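Local coordinates for potential RNA-dependent RNA polymerase (Human picobirnavirus, PDB 5I62), which probably copies and transcribes the viral double-stranded RNA genome, joining ribonucleoside triphosphates into RNA on an RNA template, at residues T36-K40 and F466-G470; I47-Y52 and T419-L423. All coordinates share one frame. Residues are numbered along the deposited sequence.

Interaction 1: residues T36-K40 and F466-G470; sequences TPFYK and FCIKG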
ATOM      1  N   THR A  36      22.076  -0.597  -7.305  1.00 22.22           N
ATOM      2  CA  THR A  36      22.149  -1.985  -7.760  1.00 24.92           C
ATOM      3  C   THR A  36      23.264  -2.111  -8.801  1.00 22.84           C
ATOM      4  O   THR A  36      23.841  -1.119  -9.247  1.00 23.16           O
ATOM      5  CB  THR A  36      20.805  -2.428  -8.352  1.00 22.34           C
ATOM      6  OG1 THR A  36      20.607  -1.752  -9.597  1.00 23.69           O
ATOM      7  CG2 THR A  36      19.623  -2.145  -7.407  1.00 24.47           C
ATOM      8  N   PRO A  37      23.593  -3.335  -9.237  1.00 25.67           N
ATOM      9  CA  PRO A  37      24.563  -3.489 -10.338  1.00 24.27           C
ATOM     10  C   PRO A  37      24.026  -3.101 -11.711  1.00 23.68           C
ATOM     11  O   PRO A  37      24.770  -3.170 -12.692  1.00 25.59           O
ATOM     12  CB  PRO A  37      24.912  -4.989 -10.305  1.00 25.65           C
ATOM     13  CG  PRO A  37      24.327  -5.531  -9.045  1.00 32.23           C
ATOM     14  CD  PRO A  37      23.201  -4.636  -8.661  1.00 23.96           C
ATOM     15  N   PHE A  38      22.764  -2.700 -11.810  1.00 20.23           N
ATOM     16  CA  PHE A  38      22.166  -2.330 -13.089  1.00 22.40           C
ATOM     17  C   PHE A  38      22.932  -1.175 -13.731  1.00 21.81           C
ATOM     18  O   PHE A  38      23.063  -0.105 -13.134  1.00 23.16           O
ATOM     19  CB  PHE A  38      20.704  -1.952 -12.848  1.00 21.72           C
ATOM     20  CG  PHE A  38      19.916  -1.663 -14.092  1.00 22.49           C
ATOM     21  CD1 PHE A  38      19.672  -2.659 -15.029  1.00 23.26           C
ATOM     22  CD2 PHE A  38      19.355  -0.409 -14.290  1.00 20.78           C
ATOM     23  CE1 PHE A  38      18.920  -2.390 -16.172  1.00 20.85           C
ATOM     24  CE2 PHE A  38      18.604  -0.135 -15.423  1.00 23.82           C
ATOM     25  CZ  PHE A  38      18.381  -1.136 -16.364  1.00 22.88           C
ATOM     26  N   TYR A  39      23.424  -1.390 -14.952  1.00 21.44           N
ATOM     27  CA  TYR A  39      24.245  -0.402 -15.658  1.00 24.51           C
ATOM     28  C   TYR A  39      25.362   0.141 -14.759  1.00 25.47           C
ATOM     29  O   TYR A  39      25.615   1.345 -14.686  1.00 25.20           O
ATOM     30  CB  TYR A  39      23.391   0.732 -16.226  1.00 20.62           C
ATOM     31  CG  TYR A  39      22.804   0.395 -17.577  1.00 24.59           C
ATOM     32  CD1 TYR A  39      23.627   0.240 -18.680  1.00 26.55           C
ATOM     33  CD2 TYR A  39      21.431   0.258 -17.755  1.00 23.76           C
ATOM     34  CE1 TYR A  39      23.114  -0.065 -19.919  1.00 26.29           C
ATOM     35  CE2 TYR A  39      20.898  -0.047 -18.997  1.00 24.94           C
ATOM     36  CZ  TYR A  39      21.750  -0.211 -20.074  1.00 24.96           C
ATOM     37  OH  TYR A  39      21.251  -0.516 -21.319  1.00 26.00           O
ATOM     38  N   LYS A  40      26.036  -0.773 -14.070  1.00 23.11           N
ATOM     39  CA  LYS A  40      27.167  -0.394 -13.239  1.00 31.06           C
ATOM     40  C   LYS A  40      28.166   0.425 -14.046  1.00 30.68           C
ATOM     41  O   LYS A  40      28.436   0.129 -15.211  1.00 29.12           O
ATOM     42  CB  LYS A  40      27.831  -1.640 -12.666  1.00 30.17           C
ATOM     43  CG  LYS A  40      28.947  -1.350 -11.687  1.00 37.69           C
ATOM     44  CD  LYS A  40      29.564  -2.656 -11.231  1.00 39.43           C
ATOM     45  CE  LYS A  40      30.718  -2.443 -10.265  1.00 41.59           C
ATOM     46  NZ  LYS A  40      31.329  -3.761  -9.936  1.00 48.58           N
ATOM     47  N   PHE A 466      16.647  -2.584 -23.778  1.00 21.31           N
ATOM     48  CA  PHE A 466      17.461  -1.639 -23.024  1.00 23.93           C
ATOM     49  C   PHE A 466      17.860  -2.204 -21.665  1.00 21.91           C
ATOM     50  O   PHE A 466      19.002  -2.041 -21.227  1.00 23.39           O
ATOM     51  CB  PHE A 466      16.703  -0.323 -22.842  1.00 23.72           C
ATOM     52  CG  PHE A 466      17.496   0.736 -22.133  1.00 25.17           C
ATOM     53  CD1 PHE A 466      18.460   1.465 -22.808  1.00 29.27           C
ATOM     54  CD2 PHE A 466      17.293   0.993 -20.786  1.00 25.75           C
ATOM     55  CE1 PHE A 466      19.188   2.449 -22.160  1.00 28.85           C
ATOM     56  CE2 PHE A 466      18.023   1.972 -20.125  1.00 24.23           C
ATOM     57  CZ  PHE A 466      18.973   2.702 -20.814  1.00 24.72           C
ATOM     58  N   CYS A 467      16.925  -2.851 -20.969  1.00 18.92           N
ATOM     59  CA  CYS A 467      17.230  -3.384 -19.642  1.00 22.17           C
ATOM     60  C   CYS A 467      18.171  -4.587 -19.712  1.00 23.79           C
ATOM     61  O   CYS A 467      19.044  -4.752 -18.850  1.00 23.13           O
ATOM     62  CB  CYS A 467      15.935  -3.747 -18.926  1.00 20.44           C
ATOM     63  SG  CYS A 467      14.957  -2.256 -18.479  1.00 22.78           S
ATOM     64  N   ILE A 468      17.999  -5.446 -20.717  1.00 21.57           N
ATOM     65  CA  ILE A 468      18.896  -6.593 -20.870  1.00 21.85           C
ATOM     66  C   ILE A 468      20.349  -6.134 -20.936  1.00 24.43           C
ATOM     67  O   ILE A 468      21.234  -6.714 -20.295  1.00 26.63           O
ATOM     68  CB  ILE A 468      18.507  -7.414 -22.115  1.00 23.69           C
ATOM     69  CG1 ILE A 468      17.182  -8.163 -21.886  1.00 23.98           C
ATOM     70  CG2 ILE A 468      19.626  -8.392 -22.474  1.00 27.32           C
ATOM     71  CD1 ILE A 468      16.535  -8.687 -23.187  1.00 24.35           C
ATOM     72  N   LYS A 469      20.608  -5.066 -21.693  1.00 23.64           N
ATOM     73  CA  LYS A 469      21.956  -4.535 -21.844  1.00 28.71           C
ATOM     74  C   LYS A 469      22.517  -4.003 -20.534  1.00 27.09           C
ATOM     75  O   LYS A 469      23.740  -3.903 -20.392  1.00 29.30           O
ATOM     76  CB  LYS A 469      21.970  -3.431 -22.903  1.00 28.60           C
ATOM     77  CG  LYS A 469      21.737  -3.924 -24.329  1.00 36.77           C
ATOM     78  CD  LYS A 469      21.895  -2.784 -25.332  1.00 42.73           C
ATOM     79  CE  LYS A 469      21.829  -3.281 -26.777  1.00 50.20           C
ATOM     80  NZ  LYS A 469      20.451  -3.641 -27.226  1.00 49.83           N
ATOM     81  N   GLY A 470      21.668  -3.663 -19.575  1.00 24.26           N
ATOM     82  CA  GLY A 470      22.188  -3.193 -18.309  1.00 22.20           C
ATOM     83  C   GLY A 470      22.500  -4.272 -17.300  1.00 25.84           C
ATOM     84  O   GLY A 470      22.982  -3.970 -16.204  1.00 22.92           O
TER

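Interaction 2: residues I47-Y52 and T419-L423; sequences ICDEWY and TMRAL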
ATOM      1  N   ILE A  47      21.614   6.664 -17.379  1.00 29.32           N
ATOM      2  CA  ILE A  47      20.656   5.610 -17.712  1.00 26.85           C
ATOM      3  C   ILE A  47      19.352   6.228 -18.185  1.00 25.52           C
ATOM      4  O   ILE A  47      18.834   5.901 -19.260  1.00 25.32           O
ATOM      5  CB  ILE A  47      20.409   4.689 -16.503  1.00 26.44           C
ATOM      6  CG1 ILE A  47      21.696   3.970 -16.090  1.00 25.91           C
ATOM      7  CG2 ILE A  47      19.285   3.690 -16.824  1.00 27.18           C
ATOM      8  CD1 ILE A  47      21.670   3.513 -14.659  1.00 27.58           C
ATOM      9  N   CYS A  48      18.797   7.134 -17.382  1.00 29.67           N
ATOM     10  CA  CYS A  48      17.516   7.739 -17.732  1.00 26.28           C
ATOM     11  C   CYS A  48      17.625   8.539 -19.022  1.00 25.07           C
ATOM     12  O   CYS A  48      16.751   8.452 -19.893  1.00 26.07           O
ATOM     13  CB  CYS A  48      17.033   8.618 -16.583  1.00 38.30           C
ATOM     14  SG  CYS A  48      16.490   7.667 -15.126  1.00 43.66           S
ATOM     15  N   ASP A  49      18.708   9.315 -19.170  1.00 27.28           N
ATOM     16  CA  ASP A  49      18.878  10.132 -20.370  1.00 30.73           C
ATOM     17  C   ASP A  49      18.906   9.263 -21.623  1.00 27.46           C
ATOM     18  O   ASP A  49      18.315   9.616 -22.653  1.00 23.36           O
ATOM     19  CB  ASP A  49      20.157  10.965 -20.266  1.00 25.36           C
ATOM     20  CG  ASP A  49      20.034  12.128 -19.281  1.00 36.14           C
ATOM     21  OD1 ASP A  49      18.913  12.396 -18.790  1.00 33.17           O
ATOM     22  OD2 ASP A  49      21.068  12.775 -18.990  1.00 34.64           O
ATOM     23  N   GLU A  50      19.586   8.117 -21.544  1.00 28.72           N
ATOM     24  CA  GLU A  50      19.705   7.238 -22.702  1.00 28.80           C
ATOM     25  C   GLU A  50      18.354   6.646 -23.087  1.00 27.91           C
ATOM     26  O   GLU A  50      17.984   6.619 -24.272  1.00 28.74           O
ATOM     27  CB  GLU A  50      20.725   6.134 -22.411  1.00 32.00           C
ATOM     28  CG  GLU A  50      21.120   5.361 -23.648  1.00 39.49           C
ATOM     29  CD  GLU A  50      21.935   6.218 -24.615  1.00 47.78           C
ATOM     30  OE1 GLU A  50      22.105   5.808 -25.785  1.00 52.08           O
ATOM     31  OE2 GLU A  50      22.409   7.303 -24.204  1.00 45.92           O
ATOM     32  N   TRP A  51      17.597   6.167 -22.100  1.00 22.04           N
ATOM     33  CA  TRP A  51      16.273   5.637 -22.408  1.00 23.78           C
ATOM     34  C   TRP A  51      15.346   6.740 -22.913  1.00 25.09           C
ATOM     35  O   TRP A  51      14.504   6.500 -23.787  1.00 24.38           O
ATOM     36  CB  TRP A  51      15.660   4.945 -21.191  1.00 21.39           C
ATOM     37  CG  TRP A  51      14.216   4.599 -21.432  1.00 21.52           C
ATOM     38  CD1 TRP A  51      13.124   5.093 -20.770  1.00 22.40           C
ATOM     39  CD2 TRP A  51      13.710   3.723 -22.440  1.00 22.97           C
ATOM     40  NE1 TRP A  51      11.966   4.566 -21.304  1.00 22.28           N
ATOM     41  CE2 TRP A  51      12.297   3.723 -22.330  1.00 23.76           C
ATOM     42  CE3 TRP A  51      14.310   2.933 -23.425  1.00 25.92           C
ATOM     43  CZ2 TRP A  51      11.483   2.962 -23.162  1.00 23.28           C
ATOM     44  CZ3 TRP A  51      13.500   2.184 -24.260  1.00 27.50           C
ATOM     45  CH2 TRP A  51      12.097   2.202 -24.121  1.00 24.86           C
ATOM     46  N   TYR A  52      15.502   7.960 -22.385  1.00 26.54           N
ATOM     47  CA  TYR A  52      14.625   9.063 -22.773  1.00 28.30           C
ATOM     48  C   TYR A  52      14.719   9.356 -24.263  1.00 33.66           C
ATOM     49  O   TYR A  52      13.725   9.743 -24.892  1.00 37.61           O
ATOM     50  CB  TYR A  52      14.965  10.316 -21.976  1.00 35.78           C
ATOM     51  CG  TYR A  52      13.822  11.306 -21.907  1.00 39.07           C
ATOM     52  CD1 TYR A  52      13.466  12.073 -23.011  1.00 44.77           C
ATOM     53  CD2 TYR A  52      13.064  11.428 -20.751  1.00 42.05           C
ATOM     54  CE1 TYR A  52      12.398  12.961 -22.956  1.00 48.82           C
ATOM     55  CE2 TYR A  52      12.006  12.317 -20.675  1.00 47.65           C
ATOM     56  CZ  TYR A  52      11.678  13.081 -21.781  1.00 47.45           C
ATOM     57  OH  TYR A  52      10.625  13.963 -21.706  1.00 56.09           O
ATOM     58  N   THR A 419       7.948   3.715 -17.628  1.00 18.10           N
ATOM     59  CA  THR A 419       9.283   3.143 -17.795  1.00 18.98           C
ATOM     60  C   THR A 419      10.321   3.937 -17.014  1.00 19.65           C
ATOM     61  O   THR A 419      11.324   3.374 -16.553  1.00 20.73           O
ATOM     62  CB  THR A 419       9.677   3.084 -19.271  1.00 22.44           C
ATOM     63  OG1 THR A 419       9.618   4.402 -19.852  1.00 23.41           O
ATOM     64  CG2 THR A 419       8.756   2.138 -20.032  1.00 22.15           C
ATOM     65  N   MET A 420      10.116   5.249 -16.870  1.00 20.51           N
ATOM     66  CA  MET A 420      11.074   6.050 -16.106  1.00 19.59           C
ATOM     67  C   MET A 420      11.070   5.638 -14.640  1.00 18.94           C
ATOM     68  O   MET A 420      12.132   5.464 -14.026  1.00 18.93           O
ATOM     69  CB  MET A 420      10.790   7.549 -16.250  1.00 19.15           C
ATOM     70  CG  MET A 420      11.032   8.114 -17.662  1.00 24.57           C
ATOM     71  SD  MET A 420      12.740   7.922 -18.250  1.00 27.36           S
ATOM     72  CE  MET A 420      13.653   8.614 -16.912  1.00 29.70           C
ATOM     73  N   ARG A 421       9.883   5.472 -14.064  1.00 17.42           N
ATOM     74  CA  ARG A 421       9.800   4.964 -12.699  1.00 19.30           C
ATOM     75  C   ARG A 421      10.433   3.584 -12.588  1.00 19.14           C
ATOM     76  O   ARG A 421      11.151   3.296 -11.616  1.00 18.51           O
ATOM     77  CB  ARG A 421       8.353   4.925 -12.228  1.00 18.02           C
ATOM     78  CG  ARG A 421       8.193   4.495 -10.766  1.00 21.32           C
ATOM     79  CD  ARG A 421       6.783   4.802 -10.309  1.00 24.89           C
ATOM     80  NE  ARG A 421       6.522   4.564  -8.892  1.00 27.90           N
ATOM     81  CZ  ARG A 421       6.829   5.407  -7.908  1.00 32.27           C
ATOM     82  NH1 ARG A 421       7.466   6.553  -8.161  1.00 26.39           N
ATOM     83  NH2 ARG A 421       6.508   5.096  -6.658  1.00 31.55           N
ATOM     84  N   ALA A 422      10.183   2.718 -13.577  1.00 18.47           N
ATOM     85  CA  ALA A 422      10.788   1.390 -13.574  1.00 19.01           C
ATOM     86  C   ALA A 422      12.309   1.482 -13.549  1.00 18.29           C
ATOM     87  O   ALA A 422      12.970   0.791 -12.766  1.00 18.38           O
ATOM     88  CB  ALA A 422      10.312   0.585 -14.785  1.00 18.92           C
ATOM     89  N   LEU A 423      12.883   2.337 -14.403  1.00 19.51           N
ATOM     90  CA  LEU A 423      14.340   2.463 -14.469  1.00 20.11           C
ATOM     91  C   LEU A 423      14.925   2.898 -13.132  1.00 21.12           C
ATOM     92  O   LEU A 423      15.965   2.385 -12.706  1.00 19.25           O
ATOM     93  CB  LEU A 423      14.741   3.451 -15.553  1.00 21.27           C
ATOM     94  CG  LEU A 423      14.677   2.946 -16.981  1.00 21.86           C
ATOM     95  CD1 LEU A 423      15.040   4.080 -17.924  1.00 25.19           C
ATOM     96  CD2 LEU A 423      15.666   1.781 -17.130  1.00 25.17           C
TER

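Interaction 1: residues T36-K40 and F466-G470
Two hydrogen bonds tie the loop 36-40 to the C-terminal part of helix 460-469 and to G470, and both use Y39. Y39 N donates almost linearly to G470 O (2.9 Å), and Y39 OH to F466 O (2.7 Å), so that one residue bonds to two carbonyls four residues apart. Between these bonds the Y39 ring lies against the backbone: G470 CA sits 3.3 Å from the Y39 ring centroid, nearly on the ring normal, in a CH-pi contact. A CB on G470 would collide with Y39 CD2 and F38 CE1, so the close approach depends on the missing side chain. The F38 ring turns its edge to a carbonyl, F38 CE1 lying 3.6 Å from C467 O. Among apolar contacts, Y39 CE2 packs over a face of the F466 ring, 3.7 Å from F466 CE2, and C467 SG lies 4.2 Å from F38 CZ, a sulfur-aromatic contact. Within the loop, T36 OG1 accepts from F38 N at 3.2 Å, an ST turn that leads into F38 and Y39. Helix 419-427 covers F38 through L423 and L426, helix 44-55 meets Y39 and F466 through I47, and helix 441-451 borders T36 and C467.

Interaction 2: residues I47-Y52 and T419-L423
L423 and W51 meet at the apolar centre, where L423 CD1 lies 3.4 Å from W51 CB; on one side I47 CG2 adds a looser contact to L423 CD2 at 4.1 Å. M420 fills the space beside them. Its all-m side chain brings M420 CE to 3.4 Å from C48 CB and sets M420 SD at the edge of the indole, 3.8 Å from W51 CD1, a Met-aromatic contact, with Y52 CD2 a further neighbour, 4.3 Å from M420 SD. The helical segments run roughly antiparallel, at 152°, with axes 10.4 Å apart, a gap bridged by these large side chains. At the polar edge W51 NE1 donates to T419 OG1 (2.8 Å), anchoring the indole to the first turn of helix 419-427. E69 of helix 63-73 also bonds T419 OG1 and accepts a hydrogen bond from the backbone N of M420, and D70 holds the Y52 hydroxyl. Helix 460-469 closes another flank, its F463 meeting W51 edge-to-face and touching T419 and L423.

Interactions 1 and 2 have centres about 11 Å apart and lie on the same side of the chain's centre, about 27 and 24 Å from it. Segments follow the order 36-40, 47-52, 419-423, 466-470, so the 47-52/419-423 pair is enclosed in sequence by the other. Direct packing joins them: F466 CE2 comes within 3.8 Å of L423 CD2, and Y39 CB within 3.6 Å of I47 CD1. Helices 44-55, 419-427 and 460-469 thus form one continuous cluster, with the loop after strand 34-35 laid against it. In this way the region near residue 40 of the polymerase is joined to helices more than 360 residues later in the chain.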